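Local coordinates for beta-galactosidase/beta-glucuronidase (Faecalibacterium prausnitzii L2-6, PDB 6MVF), which binds flavin mononucleotide and is a family 2 glycoside hydrolase, a beta-glucuronidase that probably cleaves beta-linked sugars, at residues E217-C222 with N252-V257. Sequence-based numbering, arbitrary orientation.
Sequences EDPYGC and NLYTVV
E217 and T255 form an antiparallel hydrogen-bonded pair: E217 N to T255 O and T255 N to E217 O both measure 2.9 Å and run nearly straight. Their side chains share one face of the sheet, where the extended E217 chain carries OE1 to 4.0 Å from T255 CB, while T255 OG1 is hydrogen-bonded to N273 OD1. Beyond this pair the chain leaves the strand in a type I turn from D218 to G221. Proline suits its second position, since the ring holds phi near -60°, the value a type I turn needs there, and D218 OD1 accepts C222 N from above the carboxylate plane.

Y254 runs beside this departure. Its CB lies 3.5 Å from E217 O; CD2 reaches D218 CA at 3.6 Å; CE2 passes D218 CB; and CZ approaches P219 CD, which sits over one ring face, 4.2 Å from the centroid, in a CH-pi contact. With CG anti to its carbonyl carbon (chi1 -66°), the ring lies along D218 and P219 at the start of the turn, and OH is hydrogen-bonded to E244 N. Replacing Y254 by alanine would strip away the ring, and P219 CD would probably lose its aromatic face and E244 N its acceptor. The hairpin of strands 211-217 and 223-230 lies alongside strand 254-262, whose other neighbour is strand 265-274, in a four-stranded antiparallel sheet of the immunoglobulin-like beta-sandwich domain of the glycoside hydrolase 2 family.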
ATOM      1  N   GLU A 217      14.584  17.070 -13.479  1.00 29.73           N
ATOM      2  CA  GLU A 217      14.914  16.008 -12.534  1.00 36.03           C
ATOM      3  C   GLU A 217      15.339  14.761 -13.297  1.00 36.67           C
ATOM      4  O   GLU A 217      14.724  14.408 -14.307  1.00 30.84           O
ATOM      5  CB  GLU A 217      13.720  15.702 -11.617  1.00 32.37           C
ATOM      6  CG  GLU A 217      13.358  16.874 -10.709  1.00 39.13           C
ATOM      7  CD  GLU A 217      11.990  16.749 -10.041  1.00 53.42           C
ATOM      8  OE1 GLU A 217      11.197  15.841 -10.406  1.00 59.67           O
ATOM      9  OE2 GLU A 217      11.703  17.578  -9.144  1.00 55.29           O
ATOM     10  N   ASP A 218      16.404  14.111 -12.821  1.00 39.94           N
ATOM     11  CA  ASP A 218      16.976  12.929 -13.469  1.00 38.85           C
ATOM     12  C   ASP A 218      16.077  11.729 -13.166  1.00 40.15           C
ATOM     13  O   ASP A 218      15.067  11.857 -12.469  1.00 42.12           O
ATOM     14  CB  ASP A 218      18.438  12.763 -13.029  1.00 39.15           C
ATOM     15  CG  ASP A 218      18.601  12.279 -11.575  1.00 42.99           C
ATOM     16  OD1 ASP A 218      17.612  12.003 -10.863  1.00 45.79           O
ATOM     17  OD2 ASP A 218      19.758  12.183 -11.125  1.00 47.90           O
ATOM     18  N   PRO A 219      16.396  10.539 -13.698  1.00 47.50           N
ATOM     19  CA  PRO A 219      15.505   9.386 -13.459  1.00 40.11           C
ATOM     20  C   PRO A 219      15.263   9.087 -11.989  1.00 45.71           C
ATOM     21  O   PRO A 219      14.199   8.564 -11.636  1.00 48.62           O
ATOM     22  CB  PRO A 219      16.235   8.241 -14.166  1.00 42.05           C
ATOM     23  CG  PRO A 219      16.979   8.923 -15.300  1.00 40.66           C
ATOM     24  CD  PRO A 219      17.421  10.231 -14.724  1.00 39.47           C
ATOM     25  N   TYR A 220      16.200   9.447 -11.119  1.00 52.05           N
ATOM     26  CA  TYR A 220      16.138   9.158  -9.692  1.00 51.20           C
ATOM     27  C   TYR A 220      15.488  10.280  -8.885  1.00 45.87           C
ATOM     28  O   TYR A 220      15.436  10.185  -7.655  1.00 52.80           O
ATOM     29  CB  TYR A 220      17.559   8.842  -9.173  1.00 52.19           C
ATOM     30  CG  TYR A 220      18.341   8.021 -10.194  1.00 53.91           C
ATOM     31  CD1 TYR A 220      18.199   6.633 -10.267  1.00 57.83           C
ATOM     32  CD2 TYR A 220      19.178   8.647 -11.130  1.00 53.44           C
ATOM     33  CE1 TYR A 220      18.887   5.886 -11.245  1.00 66.44           C
ATOM     34  CE2 TYR A 220      19.864   7.921 -12.101  1.00 56.44           C
ATOM     35  CZ  TYR A 220      19.716   6.541 -12.161  1.00 68.78           C
ATOM     36  OH  TYR A 220      20.402   5.829 -13.134  1.00 64.37           O
ATOM     37  N   GLY A 221      14.981  11.332  -9.540  1.00 44.92           N
ATOM     38  CA  GLY A 221      14.298  12.419  -8.864  1.00 46.90           C
ATOM     39  C   GLY A 221      15.142  13.629  -8.486  1.00 38.05           C
ATOM     40  O   GLY A 221      14.579  14.624  -8.016  1.00 43.47           O
ATOM     41  N   CYS A 222      16.457  13.584  -8.675  1.00 37.31           N
ATOM     42  CA  CYS A 222      17.343  14.684  -8.293  1.00 42.99           C
ATOM     43  C   CYS A 222      17.383  15.769  -9.361  1.00 40.62           C
ATOM     44  O   CYS A 222      17.513  15.482 -10.558  1.00 39.82           O
ATOM     45  CB  CYS A 222      18.772  14.178  -8.070  1.00 47.15           C
ATOM     46  SG  CYS A 222      18.963  12.865  -6.856  1.00 59.46           S
ATOM     47  N   ASN A 252      15.188   5.456 -20.136  1.00 27.82           N
ATOM     48  CA  ASN A 252      15.507   6.446 -19.104  1.00 28.30           C
ATOM     49  C   ASN A 252      14.692   7.720 -19.297  1.00 31.06           C
ATOM     50  O   ASN A 252      14.607   8.262 -20.404  1.00 33.97           O
ATOM     51  CB  ASN A 252      16.996   6.783 -19.121  1.00 31.30           C
ATOM     52  CG  ASN A 252      17.874   5.590 -18.760  1.00 29.59           C
ATOM     53  OD1 ASN A 252      17.786   5.048 -17.657  1.00 31.27           O
ATOM     54  ND2 ASN A 252      18.733   5.188 -19.687  1.00 34.13           N
ATOM     55  N   LEU A 253      14.091   8.209 -18.220  1.00 29.56           N
ATOM     56  CA  LEU A 253      13.213   9.365 -18.304  1.00 32.94           C
ATOM     57  C   LEU A 253      13.723  10.493 -17.413  1.00 35.12           C
ATOM     58  O   LEU A 253      14.183  10.259 -16.290  1.00 32.80           O
ATOM     59  CB  LEU A 253      11.775   8.995 -17.917  1.00 21.24           C
ATOM     60  CG  LEU A 253      11.095   8.044 -18.884  1.00 25.47           C
ATOM     61  CD1 LEU A 253       9.774   7.539 -18.341  1.00 23.89           C
ATOM     62  CD2 LEU A 253      10.882   8.746 -20.200  1.00 25.40           C
ATOM     63  N   TYR A 254      13.648  11.713 -17.932  1.00 31.23           N
ATOM     64  CA  TYR A 254      13.771  12.925 -17.139  1.00 29.04           C
ATOM     65  C   TYR A 254      12.389  13.535 -16.926  1.00 31.34           C
ATOM     66  O   TYR A 254      11.426  13.230 -17.637  1.00 30.88           O
ATOM     67  CB  TYR A 254      14.706  13.933 -17.820  1.00 25.94           C
ATOM     68  CG  TYR A 254      16.138  13.436 -17.885  1.00 33.57           C
ATOM     69  CD1 TYR A 254      16.541  12.500 -18.840  1.00 28.36           C
ATOM     70  CD2 TYR A 254      17.083  13.893 -16.980  1.00 26.63           C
ATOM     71  CE1 TYR A 254      17.848  12.046 -18.878  1.00 29.42           C
ATOM     72  CE2 TYR A 254      18.374  13.458 -17.022  1.00 26.45           C
ATOM     73  CZ  TYR A 254      18.756  12.537 -17.960  1.00 27.97           C
ATOM     74  OH  TYR A 254      20.060  12.114 -17.965  1.00 33.96           O
ATOM     75  N   THR A 255      12.298  14.406 -15.927  1.00 34.03           N
ATOM     76  CA  THR A 255      11.064  15.116 -15.614  1.00 32.05           C
ATOM     77  C   THR A 255      11.330  16.608 -15.719  1.00 29.79           C
ATOM     78  O   THR A 255      12.150  17.150 -14.969  1.00 32.87           O
ATOM     79  CB  THR A 255      10.549  14.752 -14.214  1.00 32.77           C
ATOM     80  OG1 THR A 255      10.301  13.343 -14.149  1.00 34.53           O
ATOM     81  CG2 THR A 255       9.267  15.501 -13.911  1.00 24.08           C
ATOM     82  N   VAL A 256      10.641  17.270 -16.634  1.00 29.18           N
ATOM     83  CA  VAL A 256      10.685  18.723 -16.720  1.00 27.34           C
ATOM     84  C   VAL A 256       9.519  19.272 -15.912  1.00 27.75           C
ATOM     85  O   VAL A 256       8.366  18.905 -16.142  1.00 30.07           O
ATOM     86  CB  VAL A 256      10.639  19.201 -18.178  1.00 29.46           C
ATOM     87  CG1 VAL A 256      10.725  20.719 -18.244  1.00 32.50           C
ATOM     88  CG2 VAL A 256      11.780  18.563 -18.974  1.00 28.72           C
ATOM     89  N   VAL A 257       9.821  20.124 -14.939  1.00 30.74           N
ATOM     90  CA  VAL A 257       8.830  20.751 -14.081  1.00 26.83           C
ATOM     91  C   VAL A 257       8.822  22.237 -14.401  1.00 28.30           C
ATOM     92  O   VAL A 257       9.888  22.836 -14.586  1.00 28.37           O
ATOM     93  CB  VAL A 257       9.161  20.499 -12.597  1.00 28.40           C
ATOM     94  CG1 VAL A 257       8.165  21.227 -11.687  1.00 26.77           C
ATOM     95  CG2 VAL A 257       9.201  18.983 -12.315  1.00 31.87           C
TER